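11S globulin (Wrightia tinctoria, PDB 5WXU) binds and sequesters the plant hormone auxin (indole-3-acetic acid) and probably serves as a hexameric seed storage protein of the cupin family. Local coordinates at the interface of chains A and B and the interface of chains A and C. Coordinates in Å, arbitrary orientation; residue numbers count along the deposited sequence, not the author numbering. Chains: chain A/B/C, 11S globulin.

Contact 1: the interface of chains A and B. Residues chain A 343, 364, 366, 395, 397; chain B 230, 233, 236.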
loop_
_atom_site.group_PDB
_atom_site.type_symbol
_atom_site.label_atom_id
_atom_site.label_comp_id
_atom_site.label_asym_id
_atom_site.label_seq_id
_atom_site.Cartn_x
_atom_site.Cartn_y
_atom_site.Cartn_z
ATOM N N MET A 343 -25.615 28.924 9.030
ATOM C CA MET A 343 -25.600 27.603 9.584
ATOM C C MET A 343 -24.675 26.701 8.767
ATOM O O MET A 343 -24.357 26.954 7.601
ATOM C CB MET A 343 -27.022 27.010 9.543
ATOM C CG MET A 343 -28.023 27.591 10.474
ATOM S SD MET A 343 -29.684 26.966 9.962
ATOM C CE MET A 343 -30.596 26.854 11.459
ATOM N N ARG A 364 -25.771 28.491 18.456
ATOM C CA ARG A 364 -26.617 27.494 19.049
ATOM C C ARG A 364 -26.125 26.179 18.442
ATOM O O ARG A 364 -25.887 26.082 17.231
ATOM C CB ARG A 364 -28.055 27.738 18.622
ATOM C CG ARG A 364 -29.004 26.648 19.031
ATOM C CD ARG A 364 -30.399 27.071 18.588
ATOM N NE ARG A 364 -31.336 26.057 19.058
ATOM C CZ ARG A 364 -32.620 26.030 18.726
ATOM N NH1 ARG A 364 -33.096 26.939 17.894
ATOM N NH2 ARG A 364 -33.410 25.109 19.227
ATOM N N GLN A 366 -27.401 22.050 18.449
ATOM C CA GLN A 366 -28.304 20.950 18.858
ATOM C C GLN A 366 -27.718 19.626 18.432
ATOM O O GLN A 366 -27.211 19.507 17.314
ATOM C CB GLN A 366 -29.735 21.124 18.321
ATOM C CG GLN A 366 -30.698 20.039 18.909
ATOM C CD GLN A 366 -32.128 20.394 18.802
ATOM O OE1 GLN A 366 -32.542 20.994 17.798
ATOM N NE2 GLN A 366 -32.935 20.031 19.853
ATOM N N LEU A 395 -26.724 20.134 14.557
ATOM C CA LEU A 395 -27.054 21.356 13.812
ATOM C C LEU A 395 -26.374 22.504 14.500
ATOM O O LEU A 395 -26.349 22.504 15.720
ATOM C CB LEU A 395 -28.541 21.646 13.990
ATOM C CG LEU A 395 -29.574 20.891 13.239
ATOM C CD1 LEU A 395 -29.948 19.656 14.043
ATOM C CD2 LEU A 395 -30.710 21.916 12.962
ATOM N N GLN A 397 -25.889 26.936 14.373
ATOM C CA GLN A 397 -26.214 28.229 13.820
ATOM C C GLN A 397 -25.422 29.343 14.549
ATOM O O GLN A 397 -25.515 29.443 15.739
ATOM C CB GLN A 397 -27.733 28.473 13.935
ATOM C CG GLN A 397 -28.100 29.838 13.379
ATOM C CD GLN A 397 -29.581 30.122 13.152
ATOM O OE1 GLN A 397 -30.429 29.559 13.833
ATOM N NE2 GLN A 397 -29.899 30.999 12.187
ATOM N N ASP B 230 -35.258 20.137 17.399
ATOM C CA ASP B 230 -36.285 21.190 17.371
ATOM C C ASP B 230 -36.776 21.313 15.964
ATOM O O ASP B 230 -36.013 21.610 15.060
ATOM C CB ASP B 230 -35.655 22.509 17.832
ATOM C CG ASP B 230 -36.583 23.702 17.771
ATOM O OD1 ASP B 230 -37.719 23.635 17.227
ATOM O OD2 ASP B 230 -36.183 24.714 18.365
ATOM N N PHE B 233 -35.924 24.619 14.171
ATOM C CA PHE B 233 -34.473 24.776 13.911
ATOM C C PHE B 233 -34.123 23.946 12.698
ATOM O O PHE B 233 -33.622 24.463 11.688
ATOM C CB PHE B 233 -33.732 24.351 15.174
ATOM C CG PHE B 233 -32.236 24.684 15.197
ATOM C CD1 PHE B 233 -31.681 25.671 14.433
ATOM C CD2 PHE B 233 -31.404 23.953 16.044
ATOM C CE1 PHE B 233 -30.311 25.933 14.518
ATOM C CE2 PHE B 233 -30.043 24.198 16.109
ATOM C CZ PHE B 233 -29.513 25.215 15.367
ATOM N N ARG B 236 -35.696 25.580 9.620
ATOM C CA ARG B 236 -34.977 26.720 9.062
ATOM C C ARG B 236 -33.753 26.268 8.282
ATOM O O ARG B 236 -33.437 26.798 7.217
ATOM C CB ARG B 236 -34.632 27.757 10.147
ATOM C CG ARG B 236 -35.838 28.699 10.358
ATOM C CD ARG B 236 -35.952 29.363 11.747
ATOM N NE ARG B 236 -34.657 29.830 12.275
ATOM C CZ ARG B 236 -34.065 29.430 13.421
ATOM N NH1 ARG B 236 -34.625 28.539 14.255
ATOM N NH2 ARG B 236 -32.888 29.951 13.749
HETATM O O HOH W 1 -35.820 27.385 16.598
#

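Contact 2: the interface of chains A and B. Residues chain A 428-430, 433; chain B 148, 151, 169, 267.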
loop_
_atom_site.group_PDB
_atom_site.type_symbol
_atom_site.label_atom_id
_atom_site.label_comp_id
_atom_site.label_asym_id
_atom_site.label_seq_id
_atom_site.Cartn_x
_atom_site.Cartn_y
_atom_site.Cartn_z
ATOM N N ALA A 428 -30.283 11.887 -2.417
ATOM C CA ALA A 428 -29.806 10.597 -2.886
ATOM C C ALA A 428 -30.814 9.418 -2.884
ATOM O O ALA A 428 -30.607 8.391 -3.523
ATOM C CB ALA A 428 -28.529 10.231 -2.122
ATOM N N VAL A 429 -31.879 9.582 -2.125
ATOM C CA VAL A 429 -32.884 8.619 -1.865
ATOM C C VAL A 429 -34.035 9.010 -2.766
ATOM O O VAL A 429 -34.300 10.191 -2.946
ATOM C CB VAL A 429 -33.247 8.636 -0.379
ATOM C CG1 VAL A 429 -34.443 7.771 -0.083
ATOM C CG2 VAL A 429 -32.099 8.054 0.415
ATOM N N PRO A 430 -34.645 8.027 -3.452
ATOM C CA PRO A 430 -35.831 8.348 -4.256
ATOM C C PRO A 430 -36.952 9.099 -3.563
ATOM O O PRO A 430 -37.317 8.841 -2.421
ATOM C CB PRO A 430 -36.355 6.972 -4.671
ATOM C CG PRO A 430 -35.091 6.071 -4.666
ATOM C CD PRO A 430 -34.331 6.576 -3.455
ATOM N N VAL A 433 -39.566 7.156 -1.617
ATOM C CA VAL A 433 -39.320 6.629 -0.295
ATOM C C VAL A 433 -39.724 7.673 0.720
ATOM O O VAL A 433 -40.311 7.369 1.743
ATOM C CB VAL A 433 -37.816 6.217 -0.164
ATOM C CG1 VAL A 433 -37.406 5.883 1.267
ATOM C CG2 VAL A 433 -37.478 5.130 -1.177
ATOM N N HIS B 148 -31.874 10.262 -8.257
ATOM C CA HIS B 148 -31.389 9.691 -7.025
ATOM C C HIS B 148 -30.098 8.884 -7.264
ATOM O O HIS B 148 -29.711 8.721 -8.402
ATOM C CB HIS B 148 -32.493 8.888 -6.270
ATOM C CG HIS B 148 -33.163 7.822 -7.066
ATOM N ND1 HIS B 148 -32.531 6.648 -7.402
ATOM C CD2 HIS B 148 -34.422 7.746 -7.581
ATOM C CE1 HIS B 148 -33.369 5.894 -8.112
ATOM N NE2 HIS B 148 -34.526 6.529 -8.220
ATOM N N VAL B 151 -29.650 2.400 -7.444
ATOM C CA VAL B 151 -30.285 1.425 -6.611
ATOM C C VAL B 151 -29.812 0.052 -7.059
ATOM O O VAL B 151 -29.319 -0.096 -8.193
ATOM C CB VAL B 151 -31.816 1.653 -6.556
ATOM C CG1 VAL B 151 -32.042 3.030 -5.870
ATOM C CG2 VAL B 151 -32.497 1.586 -7.928
ATOM N N TRP B 169 -31.512 1.354 2.693
ATOM C CA TRP B 169 -32.955 1.090 2.769
ATOM C C TRP B 169 -33.260 -0.026 1.860
ATOM O O TRP B 169 -32.459 -0.375 1.012
ATOM C CB TRP B 169 -33.801 2.328 2.407
ATOM C CG TRP B 169 -33.563 2.911 1.036
ATOM C CD1 TRP B 169 -32.645 3.915 0.704
ATOM C CD2 TRP B 169 -34.173 2.555 -0.209
ATOM N NE1 TRP B 169 -32.639 4.172 -0.631
ATOM C CE2 TRP B 169 -33.579 3.373 -1.231
ATOM C CE3 TRP B 169 -35.165 1.625 -0.588
ATOM C CZ2 TRP B 169 -33.890 3.258 -2.559
ATOM C CZ3 TRP B 169 -35.511 1.590 -1.896
ATOM C CH2 TRP B 169 -34.936 2.384 -2.864
ATOM N N LEU B 267 -39.743 4.583 -8.581
ATOM C CA LEU B 267 -38.348 5.103 -8.570
ATOM C C LEU B 267 -37.796 5.105 -9.969
ATOM O O LEU B 267 -38.468 4.639 -10.915
ATOM C CB LEU B 267 -37.493 4.327 -7.570
ATOM C CG LEU B 267 -37.609 2.807 -7.523
ATOM C CD1 LEU B 267 -36.950 2.227 -8.739
ATOM C CD2 LEU B 267 -36.907 2.261 -6.301
HETATM O O HOH W 2 -30.961 5.666 -2.485
#

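Contact 3: the interface of chains A and B. Residues chain A 353, 389-392; chain B 99, 192-193, 200.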
loop_
_atom_site.group_PDB
_atom_site.type_symbol
_atom_site.label_atom_id
_atom_site.label_comp_id
_atom_site.label_asym_id
_atom_site.label_seq_id
_atom_site.Cartn_x
_atom_site.Cartn_y
_atom_site.Cartn_z
ATOM N N HIS A 353 -15.199 10.688 15.864
ATOM C CA HIS A 353 -15.668 11.728 16.817
ATOM C C HIS A 353 -15.141 13.100 16.451
ATOM O O HIS A 353 -14.093 13.230 15.889
ATOM C CB HIS A 353 -15.260 11.447 18.185
ATOM C CG HIS A 353 -15.545 10.063 18.599
ATOM N ND1 HIS A 353 -16.814 9.530 18.570
ATOM C CD2 HIS A 353 -14.729 9.095 19.055
ATOM C CE1 HIS A 353 -16.760 8.273 18.996
ATOM N NE2 HIS A 353 -15.511 7.996 19.316
ATOM N N PRO A 389 -20.114 12.765 19.393
ATOM C CA PRO A 389 -19.655 11.441 19.059
ATOM C C PRO A 389 -20.055 11.052 17.637
ATOM O O PRO A 389 -21.023 11.551 17.059
ATOM C CB PRO A 389 -20.345 10.537 20.082
ATOM C CG PRO A 389 -20.721 11.489 21.239
ATOM C CD PRO A 389 -21.064 12.750 20.527
ATOM N N GLN A 390 -19.328 10.080 17.107
ATOM C CA GLN A 390 -19.650 9.397 15.867
ATOM C C GLN A 390 -21.144 9.131 15.741
ATOM O O GLN A 390 -21.725 8.530 16.682
ATOM C CB GLN A 390 -18.932 8.057 15.862
ATOM C CG GLN A 390 -19.148 7.261 14.564
ATOM C CD GLN A 390 -18.386 5.928 14.560
ATOM O OE1 GLN A 390 -17.668 5.559 15.508
ATOM N NE2 GLN A 390 -18.549 5.211 13.489
ATOM N N ASN A 391 -21.663 9.480 14.585
ATOM C CA ASN A 391 -23.060 9.242 14.150
ATOM C C ASN A 391 -24.160 10.025 14.848
ATOM O O ASN A 391 -25.287 10.032 14.298
ATOM C CB ASN A 391 -23.434 7.733 14.249
ATOM C CG ASN A 391 -22.743 6.890 13.215
ATOM O OD1 ASN A 391 -22.103 7.370 12.221
ATOM N ND2 ASN A 391 -22.952 5.654 13.351
ATOM N N TYR A 392 -23.860 10.780 15.891
ATOM C CA TYR A 392 -24.837 11.741 16.440
ATOM C C TYR A 392 -25.099 12.835 15.451
ATOM O O TYR A 392 -24.184 13.399 14.862
ATOM C CB TYR A 392 -24.353 12.373 17.776
ATOM C CG TYR A 392 -24.420 11.462 19.031
ATOM C CD1 TYR A 392 -23.899 10.180 19.036
ATOM C CD2 TYR A 392 -25.020 11.891 20.190
ATOM C CE1 TYR A 392 -23.981 9.358 20.184
ATOM C CE2 TYR A 392 -25.109 11.070 21.339
ATOM C CZ TYR A 392 -24.583 9.814 21.333
ATOM O OH TYR A 392 -24.687 9.027 22.445
ATOM N N ASN B 99 -23.636 2.209 13.385
ATOM C CA ASN B 99 -22.233 2.422 13.805
ATOM C C ASN B 99 -21.240 1.316 13.473
ATOM O O ASN B 99 -20.039 1.418 13.771
ATOM C CB ASN B 99 -22.171 2.711 15.301
ATOM C CG ASN B 99 -22.626 1.571 16.151
ATOM O OD1 ASN B 99 -23.686 1.018 15.867
ATOM N ND2 ASN B 99 -21.906 1.249 17.227
ATOM N N GLN B 192 -16.229 3.468 16.462
ATOM C CA GLN B 192 -15.455 4.123 17.508
ATOM C C GLN B 192 -16.249 4.430 18.765
ATOM O O GLN B 192 -15.770 5.173 19.642
ATOM C CB GLN B 192 -14.801 5.431 17.016
ATOM C CG GLN B 192 -13.851 5.260 15.856
ATOM C CD GLN B 192 -12.997 6.484 15.560
ATOM O OE1 GLN B 192 -12.782 7.342 16.427
ATOM N NE2 GLN B 192 -12.412 6.510 14.374
ATOM N N LEU B 193 -17.482 3.957 18.807
ATOM C CA LEU B 193 -18.374 4.286 19.925
ATOM C C LEU B 193 -18.099 3.303 21.079
ATOM O O LEU B 193 -17.247 3.577 21.883
ATOM C CB LEU B 193 -19.816 4.365 19.519
ATOM C CG LEU B 193 -20.141 5.529 18.590
ATOM C CD1 LEU B 193 -21.440 5.317 17.849
ATOM C CD2 LEU B 193 -20.227 6.830 19.412
ATOM N N TYR B 200 -29.997 4.129 13.496
ATOM C CA TYR B 200 -30.429 5.497 13.366
ATOM C C TYR B 200 -31.257 5.564 12.113
ATOM O O TYR B 200 -30.747 5.478 11.036
ATOM C CB TYR B 200 -29.241 6.476 13.362
ATOM C CG TYR B 200 -28.634 6.713 14.774
ATOM C CD1 TYR B 200 -29.083 6.001 15.922
ATOM C CD2 TYR B 200 -27.686 7.651 14.985
ATOM C CE1 TYR B 200 -28.513 6.199 17.169
ATOM C CE2 TYR B 200 -27.078 7.834 16.227
ATOM C CZ TYR B 200 -27.495 7.146 17.331
ATOM O OH TYR B 200 -26.936 7.409 18.604
#

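Contact 4: the interface of chains A and C. Residues chain A 125-127, 268-269; chain C 308-310, 459.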
loop_
_atom_site.group_PDB
_atom_site.type_symbol
_atom_site.label_atom_id
_atom_site.label_comp_id
_atom_site.label_asym_id
_atom_site.label_seq_id
_atom_site.Cartn_x
_atom_site.Cartn_y
_atom_site.Cartn_z
ATOM N N GLN A 125 22.281 25.101 11.019
ATOM C CA GLN A 125 23.720 25.057 11.310
ATOM C C GLN A 125 24.365 26.436 11.313
ATOM O O GLN A 125 24.199 27.203 10.380
ATOM C CB GLN A 125 24.423 24.193 10.252
ATOM C CG GLN A 125 23.901 22.779 10.120
ATOM C CD GLN A 125 24.260 22.252 8.759
ATOM O OE1 GLN A 125 25.373 21.754 8.583
ATOM N NE2 GLN A 125 23.353 22.396 7.761
ATOM N N SER A 126 25.068 26.748 12.399
ATOM C CA SER A 126 25.874 27.978 12.418
ATOM C C SER A 126 27.241 27.670 13.040
ATOM O O SER A 126 27.342 27.078 14.141
ATOM C CB SER A 126 25.200 29.070 13.213
ATOM O OG SER A 126 26.110 30.157 13.434
ATOM N N PHE A 127 28.270 28.034 12.288
ATOM C CA PHE A 127 29.616 27.793 12.722
ATOM C C PHE A 127 30.294 29.080 13.215
ATOM O O PHE A 127 31.499 29.112 13.366
ATOM C CB PHE A 127 30.344 27.161 11.564
ATOM C CG PHE A 127 29.735 25.845 11.169
ATOM C CD1 PHE A 127 30.009 24.697 11.908
ATOM C CD2 PHE A 127 28.791 25.768 10.161
ATOM C CE1 PHE A 127 29.456 23.464 11.574
ATOM C CE2 PHE A 127 28.211 24.531 9.823
ATOM C CZ PHE A 127 28.556 23.381 10.535
ATOM N N VAL A 268 19.508 29.174 15.938
ATOM C CA VAL A 268 19.975 29.218 14.577
ATOM C C VAL A 268 18.750 29.222 13.689
ATOM O O VAL A 268 18.040 28.251 13.615
ATOM C CB VAL A 268 20.816 28.006 14.200
ATOM C CG1 VAL A 268 21.272 28.162 12.739
ATOM C CG2 VAL A 268 22.000 27.869 15.150
ATOM N N ARG A 269 18.536 30.315 13.028
ATOM C CA ARG A 269 17.345 30.428 12.219
ATOM C C ARG A 269 17.701 31.227 10.982
ATOM O O ARG A 269 18.531 32.114 11.055
ATOM C CB ARG A 269 16.280 31.090 13.013
ATOM C CG ARG A 269 16.591 32.536 13.347
ATOM C CD ARG A 269 15.425 33.468 13.055
ATOM N NE ARG A 269 14.607 33.647 14.241
ATOM C CZ ARG A 269 13.416 34.237 14.268
ATOM N NH1 ARG A 269 12.837 34.709 13.162
ATOM N NH2 ARG A 269 12.787 34.318 15.432
ATOM N N TYR C 308 19.773 24.781 6.542
ATOM C CA TYR C 308 20.232 26.163 6.705
ATOM C C TYR C 308 21.653 26.136 7.223
ATOM O O TYR C 308 21.929 25.558 8.234
ATOM C CB TYR C 308 19.370 26.956 7.656
ATOM C CG TYR C 308 19.922 28.301 8.040
ATOM C CD1 TYR C 308 20.275 29.246 7.077
ATOM C CD2 TYR C 308 20.051 28.635 9.388
ATOM C CE1 TYR C 308 20.776 30.476 7.465
ATOM C CE2 TYR C 308 20.533 29.869 9.807
ATOM C CZ TYR C 308 20.917 30.774 8.836
ATOM O OH TYR C 308 21.416 31.989 9.172
ATOM N N THR C 309 22.528 26.815 6.493
ATOM C CA THR C 309 23.882 27.078 7.050
ATOM C C THR C 309 24.069 28.574 7.096
ATOM O O THR C 309 23.927 29.263 6.024
ATOM C CB THR C 309 24.916 26.483 6.136
ATOM O OG1 THR C 309 24.736 25.082 6.155
ATOM C CG2 THR C 309 26.289 26.783 6.639
ATOM N N SER C 310 24.304 29.089 8.317
ATOM C CA SER C 310 24.455 30.515 8.492
ATOM C C SER C 310 25.609 30.977 7.603
ATOM O O SER C 310 26.611 30.325 7.494
ATOM C CB SER C 310 24.676 30.831 9.972
ATOM O OG SER C 310 24.945 32.178 10.062
ATOM N N ASP C 459 29.496 26.908 4.025
ATOM C CA ASP C 459 29.820 28.278 4.552
ATOM C C ASP C 459 31.027 28.768 3.786
ATOM O O ASP C 459 32.056 28.061 3.821
ATOM C CB ASP C 459 30.132 28.155 6.044
ATOM C CG ASP C 459 30.435 29.495 6.727
ATOM O OD1 ASP C 459 30.756 30.514 6.079
ATOM O OD2 ASP C 459 30.330 29.497 7.967
HETATM O O HOH W 3 28.020 29.138 9.605
HETATM O O HOH W 4 26.552 32.720 11.856
#

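Contact 1: the interface of chains A and B
The ring of B:Phe233, on helix 231-238, is inserted, CZ foremost, between side chains rising from strands 343-349, 362-368 and 393-399 of chain A, a helix-on-sheet contact between subunits of the hexamer. A:Leu395 puts CD2 over the centre of one ring face, 3.8 Å from the centroid. On the other face the extended side chain of A:Arg364 runs past the phenylalanine in the opposite direction, CD toward the rim and the guanidinium stacked on the ring, planes 5° apart. A:Gln366 meets the ring at its edge through CB, A:Met343 brings its terminal methyl CE, turned by a bend at chi3 (148°), to the CE1 side, and A:Gln397 CB packs there beside the methyl.

Charge pairing probably helps hold the stacked guanidinium in place. NH2 of A:Arg364 forms a salt bridge with the carboxylate OD2 of B:Asp230 at 2.9 Å, nearly straight and in the guanidinium plane, using the anti lone pair of OD2. OD2 thus meets NH2 directly and NH1 through water 1, which should limit rotation of the guanidinium on the ring.

Amide bonding joins the strand to the start of the helix. The backbone N of B:Asp230, just before the helix, donates to the side-chain carbonyl OE1 of A:Gln366 at 2.9 Å, tilted 30° out of the carbonyl plane.

Contact 2: the interface of chains A and B
A:Pro430, in the short link between helices 425-428 and 431-438, pushes its ring between B:His148 and B:Trp169 and buries 54 Å² there. Its CG stands over the centre of the imidazole face, 3.5 Å from the ring centroid, while CB lies nearer the CD2 side. From the same pyrrolidine ring CD reaches the benzo part of the indole, 3.5 Å from B:Trp169 CZ2. B:Leu267 adds a looser apolar wall, its CB 4.1 Å from A:Pro430 CB.

B:Trp169 projects from strand 168-172 with CG between its backbone N and carbonyl carbon (chi1 58°), which carries the indole toward the proline. A:Val433, on the helix that follows the proline, lays CG2 over the six-membered ring of the indole, near its centre. A:Val429 passes the indole in the opposite direction, both methyls lying near NE1.

B:His148, at the end of strand 146-148, also sets CB beside the carbonyl of A:Ala428. This patch thus fits the link between two helices of one subunit between aromatic side chains of the neighbouring cupin subunit. Its polar side is bridged by water 2, in the indole plane, which is 2.9 Å from B:Trp169 NE1 and 2.9 Å from A:Ala428 O.

Contact 3: the interface of chains A and B
B:Leu193 hides 60 Å² against chain A, its branched end packing on the turn at A:Pro389 and A:Gln390 as the apolar centre of a loop-to-loop contact between neighbouring subunits of the hexamer. CD2 touches A:Pro389 CB at 3.8 Å and also meets the imidazole of A:His353 at its edge, near CE1. CD1 packs beside the backbone carbonyl of A:Gln390.

Farther along, the ring of B:Tyr200 turns its CD2-CE2 edge to the carbonyl O of A:Asn391, which lies in the ring plane 3.4 Å from CE2. The amide ND2 of A:Asn391 lies against the backbone of B:Asn99. The tyrosine OH approaches A:Tyr392 near CE1.

At the polar rim, B:Gln192 is bound through its backbone on both sides. Its N donates to the side-chain carbonyl OE1 of A:Gln390 at 2.7 Å, in the carbonyl plane and on a lone pair; the fully extended glutamine (chi1 -178°, chi2 178°) carries OE1 that far. Its O accepts from A:His353 NE2 at 2.9 Å, the donor standing well above the carbonyl plane. Behind, A:Gln390 N donates to A:His353 ND1, which should help fix the imidazole's orientation. In the fold, the chain A turn joins strands 385-388 and 393-399, while B:Leu193 lies in the loop before strand 198-201.

Contact 4: the interface of chains A and C
The backbone of A:Gln125 pairs with the residues on either side of C:Thr309, forming a parallel beta bridge between strand 124-126 of chain A and strand 307-309 of chain C. A:Gln125 N donates to C:Tyr308 O at 2.8 Å, and A:Gln125 O accepts from C:Ser310 N at 2.8 Å. The extended side chain of A:Gln125 brings its amide NE2 to 3.4 Å from the C:Thr309 hydroxyl OG1.

The phenol ring of C:Tyr308 leans on A:Val268, whose CG1 touches the ring at CE2, 3.5 Å away. With CG opposite the backbone N (chi1 170°), the tyrosine directs its ring toward this segment; its approach to the poorly ordered A:Arg269 is less certain. Beyond the bridge, CB of A:Ser126 packs on CB of C:Ser310 at 3.7 Å.

Water extends the pairing past the strand ends. Water 3 lies 2.9 Å from A:Phe127 N and also contacts C:Ser310 O and the carboxylate OD2 of C:Asp459, linking the segment just after strand 457-458 to the bridge. Water 4 lies between the hydroxyls of A:Ser126 and C:Ser310. Because this interface is two-fold symmetric, the bridge occurs twice, and the pair of strand junctions helps join two subunits of the hexamer.

Contacts 1, 2 and 3 belong to the interface of chains A and B, which is not an exact two-fold; the centres of their C-alpha atoms are about 19 Å (contacts 1 and 3), 24 Å (2 and 3) and 26 Å (1 and 2) apart. Strand 393-399 joins two of them: it supplies residues to contact 1 and follows directly on the turn of contact 3. Contact 4, at the two-fold interface of chains A and C, has its C-alpha centre 50 to 63 Å from those of the others. Chain A therefore meets two neighbours through separate surfaces, and these two kinds of junction together are consistent with the hexamer known for this protein.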